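Local coordinates for Tlr1789 protein (Thermosynechococcus elongatus, PDB 2X8X) that probably helps insert or assemble outer-membrane beta-barrel proteins, as an Omp85-family protein related to Toc75, through the periplasmic POTRA domains that make up this N-terminal piece, at residues E9-E13 and Y24-S28; V89-V95 and I119-Y123; T169-T173 and K231-T235. All coordinates share one frame; numbering follows the deposited sequence.

Interaction 1. Residues E9-E13 and Y24-S28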
loop_
_atom_site.group_PDB
_atom_site.type_symbol
_atom_site.label_atom_id
_atom_site.label_comp_id
_atom_site.label_asym_id
_atom_site.label_seq_id
_atom_site.Cartn_x
_atom_site.Cartn_y
_atom_site.Cartn_z
ATOM N N GLU A 9 -32.205 12.170 -23.570
ATOM C CA GLU A 9 -32.113 12.219 -22.096
ATOM C C GLU A 9 -30.920 11.426 -21.628
ATOM O O GLU A 9 -30.436 10.495 -22.293
ATOM C CB GLU A 9 -33.418 11.801 -21.340
ATOM C CG GLU A 9 -33.804 10.317 -21.396
ATOM C CD GLU A 9 -35.280 9.997 -20.909
ATOM O OE1 GLU A 9 -35.490 9.953 -19.670
ATOM O OE2 GLU A 9 -36.219 9.775 -21.751
ATOM N N VAL A 10 -30.460 11.842 -20.463
ATOM C CA VAL A 10 -29.344 11.187 -19.819
ATOM C C VAL A 10 -29.885 10.841 -18.444
ATOM O O VAL A 10 -30.459 11.694 -17.760
ATOM C CB VAL A 10 -28.082 12.118 -19.783
ATOM C CG1 VAL A 10 -26.886 11.419 -19.066
ATOM C CG2 VAL A 10 -27.664 12.470 -21.189
ATOM N N VAL A 11 -29.788 9.564 -18.071
ATOM C CA VAL A 11 -30.097 9.199 -16.691
ATOM C C VAL A 11 -28.893 8.513 -16.020
ATOM O O VAL A 11 -28.093 7.817 -16.658
ATOM C CB VAL A 11 -31.432 8.370 -16.591
ATOM C CG1 VAL A 11 -31.436 7.239 -17.651
ATOM C CG2 VAL A 11 -31.692 7.840 -15.136
ATOM N N VAL A 12 -28.747 8.758 -14.730
ATOM C CA VAL A 12 -27.752 8.024 -13.932
ATOM C C VAL A 12 -28.485 7.046 -13.005
ATOM O O VAL A 12 -29.357 7.476 -12.247
ATOM C CB VAL A 12 -26.898 9.029 -13.127
ATOM C CG1 VAL A 12 -26.039 8.316 -12.058
ATOM C CG2 VAL A 12 -26.034 9.856 -14.066
ATOM N N GLU A 13 -28.169 5.743 -13.091
ATOM C CA GLU A 13 -28.743 4.726 -12.196
ATOM C C GLU A 13 -27.713 4.092 -11.267
ATOM O O GLU A 13 -26.649 3.671 -11.718
ATOM C CB GLU A 13 -29.338 3.566 -12.988
ATOM C CG GLU A 13 -30.613 3.888 -13.730
ATOM C CD GLU A 13 -31.247 2.613 -14.267
ATOM O OE1 GLU A 13 -30.697 1.510 -13.920
ATOM O OE2 GLU A 13 -32.259 2.727 -15.030
ATOM N N TYR A 24 -23.070 13.526 -13.145
ATOM C CA TYR A 24 -23.471 14.521 -14.151
ATOM C C TYR A 24 -22.392 15.542 -14.421
ATOM O O TYR A 24 -22.250 15.982 -15.535
ATOM C CB TYR A 24 -24.728 15.261 -13.738
ATOM C CG TYR A 24 -25.973 14.483 -14.035
ATOM C CD1 TYR A 24 -26.317 14.158 -15.359
ATOM C CD2 TYR A 24 -26.819 14.071 -13.007
ATOM C CE1 TYR A 24 -27.469 13.417 -15.630
ATOM C CE2 TYR A 24 -27.988 13.357 -13.274
ATOM C CZ TYR A 24 -28.287 13.029 -14.579
ATOM O OH TYR A 24 -29.415 12.296 -14.840
ATOM N N GLN A 25 -21.663 15.941 -13.388
ATOM C CA GLN A 25 -20.598 16.938 -13.445
ATOM C C GLN A 25 -19.459 16.426 -14.340
ATOM O O GLN A 25 -18.885 17.183 -15.055
ATOM C CB GLN A 25 -20.136 17.124 -11.998
ATOM C CG GLN A 25 -19.143 18.220 -11.583
ATOM C CD GLN A 25 -19.241 18.545 -10.035
ATOM O OE1 GLN A 25 -19.440 17.643 -9.202
ATOM N NE2 GLN A 25 -19.094 19.837 -9.670
ATOM N N VAL A 26 -19.139 15.126 -14.316
ATOM C CA VAL A 26 -17.904 14.644 -14.959
ATOM C C VAL A 26 -18.111 14.142 -16.401
ATOM O O VAL A 26 -17.180 14.035 -17.158
ATOM C CB VAL A 26 -17.170 13.549 -14.105
ATOM C CG1 VAL A 26 -16.940 14.011 -12.669
ATOM C CG2 VAL A 26 -17.959 12.317 -14.050
ATOM N N ILE A 27 -19.325 13.834 -16.783
ATOM C CA ILE A 27 -19.568 13.340 -18.154
ATOM C C ILE A 27 -19.764 14.529 -19.097
ATOM O O ILE A 27 -20.065 15.644 -18.643
ATOM C CB ILE A 27 -20.803 12.400 -18.242
ATOM C CG1 ILE A 27 -22.085 13.210 -17.991
ATOM C CG2 ILE A 27 -20.561 11.119 -17.323
ATOM C CD1 ILE A 27 -23.391 12.422 -17.730
ATOM N N SER A 28 -19.575 14.318 -20.392
ATOM C CA SER A 28 -19.826 15.411 -21.296
ATOM C C SER A 28 -21.151 15.215 -22.016
ATOM O O SER A 28 -21.645 16.147 -22.615
ATOM C CB SER A 28 -18.662 15.589 -22.285
ATOM O OG SER A 28 -18.482 14.361 -23.012
HETATM O O HOH W 1 -30.724 10.657 -13.180
#

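Interaction 2. Residues V89-V95 and I119-Y123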
loop_
_atom_site.group_PDB
_atom_site.type_symbol
_atom_site.label_atom_id
_atom_site.label_comp_id
_atom_site.label_asym_id
_atom_site.label_seq_id
_atom_site.Cartn_x
_atom_site.Cartn_y
_atom_site.Cartn_z
ATOM N N VAL A 89 4.216 -3.104 14.931
ATOM C CA VAL A 89 4.488 -1.725 15.357
ATOM C C VAL A 89 3.446 -0.722 14.896
ATOM O O VAL A 89 3.324 0.330 15.504
ATOM C CB VAL A 89 5.880 -1.174 14.947
ATOM C CG1 VAL A 89 6.984 -1.927 15.704
ATOM C CG2 VAL A 89 6.043 -1.181 13.498
ATOM N N LEU A 90 2.734 -1.047 13.814
ATOM C CA LEU A 90 1.476 -0.370 13.451
ATOM C C LEU A 90 0.322 -0.993 14.191
ATOM O O LEU A 90 0.022 -2.193 14.058
ATOM C CB LEU A 90 1.243 -0.434 11.929
ATOM C CG LEU A 90 -0.073 0.169 11.330
ATOM C CD1 LEU A 90 -0.125 1.712 11.323
ATOM C CD2 LEU A 90 -0.275 -0.386 9.864
ATOM N N THR A 91 -0.316 -0.229 15.047
ATOM C CA THR A 91 -1.409 -0.812 15.832
ATOM C C THR A 91 -2.715 -0.622 15.077
ATOM O O THR A 91 -2.878 0.339 14.299
ATOM C CB THR A 91 -1.506 -0.157 17.217
ATOM O OG1 THR A 91 -1.902 1.201 17.047
ATOM C CG2 THR A 91 -0.125 -0.208 17.965
ATOM N N GLN A 92 -3.663 -1.552 15.292
ATOM C CA GLN A 92 -5.014 -1.389 14.792
ATOM C C GLN A 92 -5.596 -0.014 15.186
ATOM O O GLN A 92 -6.294 0.601 14.390
ATOM C CB GLN A 92 -5.928 -2.551 15.242
ATOM C CG GLN A 92 -7.351 -2.426 14.664
ATOM C CD GLN A 92 -7.381 -2.458 13.114
ATOM O OE1 GLN A 92 -6.842 -3.411 12.471
ATOM N NE2 GLN A 92 -8.074 -1.464 12.510
ATOM N N GLU A 93 -5.291 0.493 16.372
ATOM C CA GLU A 93 -5.793 1.832 16.755
ATOM C C GLU A 93 -5.251 2.983 15.882
ATOM O O GLU A 93 -5.938 3.986 15.640
ATOM C CB GLU A 93 -5.482 2.160 18.217
ATOM C CG GLU A 93 -6.308 1.383 19.258
ATOM C CD GLU A 93 -5.886 -0.095 19.346
ATOM O OE1 GLU A 93 -4.649 -0.393 19.369
ATOM O OE2 GLU A 93 -6.796 -0.963 19.380
ATOM N N LYS A 94 -3.983 2.880 15.489
ATOM C CA LYS A 94 -3.386 3.878 14.585
ATOM C C LYS A 94 -4.040 3.821 13.195
ATOM O O LYS A 94 -4.294 4.837 12.567
ATOM C CB LYS A 94 -1.861 3.618 14.483
ATOM C CG LYS A 94 -1.113 4.558 13.588
ATOM C CD LYS A 94 -1.351 5.992 13.985
ATOM C CE LYS A 94 -0.527 6.885 13.087
ATOM N NZ LYS A 94 -0.171 8.076 13.844
ATOM N N VAL A 95 -4.281 2.605 12.708
ATOM C CA VAL A 95 -5.054 2.396 11.468
ATOM C C VAL A 95 -6.434 3.038 11.557
ATOM O O VAL A 95 -6.834 3.763 10.621
ATOM C CB VAL A 95 -5.138 0.887 11.061
ATOM C CG1 VAL A 95 -6.179 0.716 10.021
ATOM C CG2 VAL A 95 -3.796 0.389 10.526
ATOM N N ILE A 119 0.087 5.246 6.038
ATOM C CA ILE A 119 0.684 4.096 6.780
ATOM C C ILE A 119 2.194 3.947 6.407
ATOM O O ILE A 119 3.057 3.752 7.273
ATOM C CB ILE A 119 -0.100 2.813 6.482
ATOM C CG1 ILE A 119 -1.452 2.808 7.181
ATOM C CG2 ILE A 119 0.750 1.582 6.859
ATOM C CD1 ILE A 119 -2.362 1.620 6.590
ATOM N N ASN A 120 2.502 4.013 5.127
ATOM C CA ASN A 120 3.905 3.813 4.641
ATOM C C ASN A 120 4.762 4.935 5.153
ATOM O O ASN A 120 5.936 4.727 5.454
ATOM C CB ASN A 120 3.955 3.778 3.114
ATOM C CG ASN A 120 3.223 2.553 2.531
ATOM O OD1 ASN A 120 3.012 1.553 3.241
ATOM N ND2 ASN A 120 2.850 2.615 1.241
ATOM N N THR A 121 4.170 6.135 5.306
ATOM C CA THR A 121 4.891 7.252 5.908
ATOM C C THR A 121 5.106 7.020 7.400
ATOM O O THR A 121 6.174 7.311 7.910
ATOM C CB THR A 121 4.171 8.626 5.676
ATOM O OG1 THR A 121 4.059 8.839 4.273
ATOM C CG2 THR A 121 4.951 9.758 6.279
ATOM N N PHE A 122 4.123 6.491 8.111
ATOM C CA PHE A 122 4.363 6.112 9.496
ATOM C C PHE A 122 5.580 5.160 9.619
ATOM O O PHE A 122 6.498 5.433 10.407
ATOM C CB PHE A 122 3.134 5.524 10.156
ATOM C CG PHE A 122 3.434 4.784 11.450
ATOM C CD1 PHE A 122 3.466 5.485 12.676
ATOM C CD2 PHE A 122 3.701 3.403 11.436
ATOM C CE1 PHE A 122 3.746 4.809 13.900
ATOM C CE2 PHE A 122 4.001 2.697 12.630
ATOM C CZ PHE A 122 4.025 3.400 13.876
ATOM N N TYR A 123 5.644 4.109 8.819
ATOM C CA TYR A 123 6.855 3.259 8.888
ATOM C C TYR A 123 8.140 4.035 8.603
ATOM O O TYR A 123 9.111 3.930 9.347
ATOM C CB TYR A 123 6.758 2.112 7.878
ATOM C CG TYR A 123 5.673 1.091 8.274
ATOM C CD1 TYR A 123 5.710 0.455 9.513
ATOM C CD2 TYR A 123 4.643 0.718 7.383
ATOM C CE1 TYR A 123 4.698 -0.511 9.898
ATOM C CE2 TYR A 123 3.632 -0.266 7.773
ATOM C CZ TYR A 123 3.679 -0.852 9.009
ATOM O OH TYR A 123 2.748 -1.799 9.436
#

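Interaction 3. Residues T169-T173 and K231-T235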
loop_
_atom_site.group_PDB
_atom_site.type_symbol
_atom_site.label_atom_id
_atom_site.label_comp_id
_atom_site.label_asym_id
_atom_site.label_seq_id
_atom_site.Cartn_x
_atom_site.Cartn_y
_atom_site.Cartn_z
ATOM N N THR A 169 36.255 -16.964 6.483
ATOM C CA THR A 169 37.452 -17.206 7.339
ATOM C C THR A 169 37.027 -17.662 8.723
ATOM O O THR A 169 35.876 -17.467 9.082
ATOM C CB THR A 169 38.396 -15.990 7.378
ATOM O OG1 THR A 169 39.695 -16.429 7.750
ATOM C CG2 THR A 169 37.934 -14.965 8.377
ATOM N N LYS A 170 37.904 -18.335 9.462
ATOM C CA LYS A 170 37.514 -18.867 10.789
ATOM C C LYS A 170 37.206 -17.695 11.719
ATOM O O LYS A 170 37.962 -16.724 11.807
ATOM C CB LYS A 170 38.564 -19.802 11.447
ATOM C CG LYS A 170 38.189 -20.337 12.925
ATOM C CD LYS A 170 39.255 -21.383 13.530
ATOM C CE LYS A 170 39.235 -22.711 12.712
ATOM N NZ LYS A 170 40.216 -23.887 13.037
ATOM N N GLN A 171 36.057 -17.790 12.369
ATOM C CA GLN A 171 35.604 -16.856 13.435
ATOM C C GLN A 171 36.513 -16.931 14.669
ATOM O O GLN A 171 36.802 -18.038 15.128
ATOM C CB GLN A 171 34.209 -17.314 13.849
ATOM C CG GLN A 171 33.682 -16.741 15.153
ATOM C CD GLN A 171 32.151 -16.916 15.256
ATOM O OE1 GLN A 171 31.519 -16.468 16.226
ATOM N NE2 GLN A 171 31.557 -17.536 14.238
ATOM N N ARG A 172 36.946 -15.789 15.206
ATOM C CA ARG A 172 37.688 -15.772 16.499
ATOM C C ARG A 172 36.811 -15.312 17.695
ATOM O O ARG A 172 36.795 -15.990 18.740
ATOM C CB ARG A 172 39.045 -15.010 16.422
ATOM C CG ARG A 172 40.014 -15.551 15.286
ATOM C CD ARG A 172 41.524 -15.034 15.272
ATOM N NE ARG A 172 41.634 -13.579 15.428
ATOM C CZ ARG A 172 41.435 -12.664 14.466
ATOM N NH1 ARG A 172 41.144 -12.990 13.200
ATOM N NH2 ARG A 172 41.529 -11.385 14.792
ATOM N N THR A 173 36.070 -14.209 17.538
ATOM C CA THR A 173 35.254 -13.671 18.649
ATOM C C THR A 173 34.002 -14.568 18.912
ATOM O O THR A 173 33.389 -15.084 17.982
ATOM C CB THR A 173 34.785 -12.193 18.362
ATOM O OG1 THR A 173 34.027 -11.695 19.482
ATOM C CG2 THR A 173 33.851 -12.165 17.152
ATOM N N LYS A 231 34.693 -8.405 9.143
ATOM C CA LYS A 231 36.131 -8.628 9.022
ATOM C C LYS A 231 36.797 -8.245 10.338
ATOM O O LYS A 231 36.812 -7.070 10.688
ATOM C CB LYS A 231 36.719 -7.854 7.825
ATOM C CG LYS A 231 36.056 -8.167 6.451
ATOM C CD LYS A 231 36.658 -7.456 5.221
ATOM C CE LYS A 231 35.517 -7.324 4.162
ATOM N NZ LYS A 231 35.901 -7.129 2.737
ATOM N N GLU A 232 37.295 -9.251 11.076
ATOM C CA GLU A 232 37.959 -9.099 12.378
ATOM C C GLU A 232 39.394 -8.637 12.170
ATOM O O GLU A 232 39.976 -8.935 11.131
ATOM C CB GLU A 232 37.979 -10.419 13.151
ATOM C CG GLU A 232 36.577 -10.916 13.542
ATOM C CD GLU A 232 36.612 -12.161 14.424
ATOM O OE1 GLU A 232 36.517 -13.287 13.887
ATOM O OE2 GLU A 232 36.740 -12.005 15.658
ATOM N N ARG A 233 39.942 -7.892 13.126
ATOM C CA ARG A 233 41.368 -7.427 13.061
ATOM C C ARG A 233 42.202 -8.645 13.317
ATOM O O ARG A 233 41.940 -9.338 14.297
ATOM C CB ARG A 233 41.708 -6.509 14.237
ATOM C CG ARG A 233 41.211 -5.138 14.204
ATOM C CD ARG A 233 41.266 -4.534 15.619
ATOM N NE ARG A 233 42.605 -4.452 16.174
ATOM C CZ ARG A 233 42.918 -4.512 17.469
ATOM N NH1 ARG A 233 42.003 -4.648 18.416
ATOM N NH2 ARG A 233 44.180 -4.416 17.815
ATOM N N ASN A 234 43.211 -8.924 12.504
ATOM C CA ASN A 234 43.989 -10.169 12.728
ATOM C C ASN A 234 44.688 -10.226 14.117
ATOM O O ASN A 234 44.586 -9.290 14.927
ATOM C CB ASN A 234 44.968 -10.445 11.566
ATOM C CG ASN A 234 45.171 -11.973 11.281
ATOM O OD1 ASN A 234 44.230 -12.785 11.361
ATOM N ND2 ASN A 234 46.413 -12.344 10.941
ATOM N N THR A 235 45.330 -11.364 14.391
ATOM C CA THR A 235 46.384 -11.502 15.410
ATOM C C THR A 235 46.973 -10.146 15.884
ATOM O O THR A 235 47.885 -9.575 15.257
ATOM C CB THR A 235 47.512 -12.490 14.877
ATOM O OG1 THR A 235 46.934 -13.787 14.653
ATOM C CG2 THR A 235 48.752 -12.612 15.827
HETATM O O HOH W 2 37.620 -13.828 11.625
#

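Interaction 1. Residues E9-E13 and Y24-S28
Val-12 lays its CG2 methyl over one face of the Tyr-24 ring, a CH-pi contact 4.1 Å from the ring centroid and only 15° off the ring normal, the methyl lying toward the rim. Val-10, two residues back on the same side of strand 5-13, brings its CG1 to Tyr-24 CE1 at 4.0 Å, and the same methyl meets Ile-27 CD1 tip to tip at 3.9 Å. Val-10 CG1 stands anti to its own backbone nitrogen (chi1 179°), within reach of both partners. The tyrosine slides past the two valines, so that its hydroxyl reaches the strand backbone: OH lies 3.2 Å from Val-10 O, and a water 2.7 Å from Tyr-24 OH accepts from Val-12 N at 3.1 Å. The ring is thus placed by a methyl on its face and by polar neighbours at its hydroxyl. Farther out, Val-12 also touches Glu-20 and Val-23 of helix 17-26, while Ile-27, just past the end of that helix, packs on Phe-71 of the adjacent strand and on Ile-47 of helix 37-48. Strand 5-13 pairs with strand 66-75 through its backbone, and helices laid against such a mixed sheet are characteristic of the POTRA fold.

Interaction 2. Residues V89-V95 and I119-Y123
Two aromatic rings of helix 109-125, Phe-122 and Tyr-123, receive the turn that leads into helix 92-99. At the edge of the Tyr-123 ring, in its plane, sits Val-89 CG2, 3.9 Å from Tyr-123 CE1; Leu-90 CB approaches the same ring obliquely. Phe-122 is likewise met at a slant, by Lys-94 CE, by Leu-90 CA and by the carbonyl Val-89 O, which lies 3.5 Å from Phe-122 CZ. This is where the two helices of the central POTRA domain come together over its three-stranded sheet. Leu-90 takes the middle place: with CG anti to the backbone N (chi1 177°), it sends CD1 to Phe-122 CD2 and CD2 to Ile-119 CG2, the latter pair 3.7 Å apart with the side chains crossing at about a right angle. Deeper in, Leu-90 and Tyr-123 both touch Val-149 of the sheet, and Ile-119 touches Leu-147. No hydrogen bond joins the two segments, and the contact is chiefly apolar, yet the tyrosine hydroxyl bonds to Glu-151, whose carboxylate also takes the backbone N-H groups of Val-89 and Leu-90; one acidic side chain therefore ties the turn to helix 109-125. Helix 92-99 starts immediately after this turn, with Thr-91 as its N-cap: Thr-91 OG1 accepts from Lys-94 N at 3.1 Å, with an N-H...O angle of 154°.

Interaction 3. Residues T169-T173 and K231-T235
Lys-170 joins Glu-232 through a water, which donates to Lys-170 O at 2.9 Å and to Glu-232 OE1 at 2.6 Å. Next along the loop, Gln-171 passes its CA 3.7 Å from the same OE1 while its CB points away from Glu-232 and its side chain touches Phe-161. At Arg-172 the backbone turns its N-H into the carboxylate: Arg-172 N donates to Glu-232 OE1 at 2.9 Å, almost straight at 177°, meeting the syn lone pair of OE1. Thr-173 follows with a second bond, Thr-173 N to Glu-232 OE2 at 3.0 Å, more bent and 15° out of the carboxylate plane on the syn side. Two consecutive backbone N-H groups thus grip both oxygens of one carboxylate and fix its rotation, while Thr-173 CG2 lies 3.3 Å from Glu-232 OE2. The glutamate spans the gap because its chain runs extended beyond CG (chi2 -175°). Arg-172 bends its own side chain over toward the C-terminal tail, its guanidinium plane perpendicular to the amide of Asn-234; the modelled fit to the tail there is doubtful. Phe-161 and Phe-208, on the strands that flank 224-232, touch the Glu-232 side chain. Carboxylate capture of successive backbone N-H groups here ties the loop before helix 175-179 to the end of strand 224-232, the central strand of the sheet in the third POTRA domain.

Overall arrangement
The three contacts lie in series along an elongated chain, one in each POTRA domain, with centres about 39 Å apart between interactions 1 and 2 and about 41 Å between interactions 2 and 3; none touches another. Interactions 1 and 3 lie on opposite sides of the chain's centre. Interactions 1 and 2 are partly buried and chiefly apolar, but the first sets a helix end against a strand, whereas the second brings a turn and helix start against another helix. Interaction 3 is a surface contact of loop and strand end, held by a carboxylate that accepts from backbone N-H groups, with a water beside it. Each of 1 and 2 includes a tyrosine hydroxyl, near strand backbone and a water in one, bonded to Glu-151 in the other.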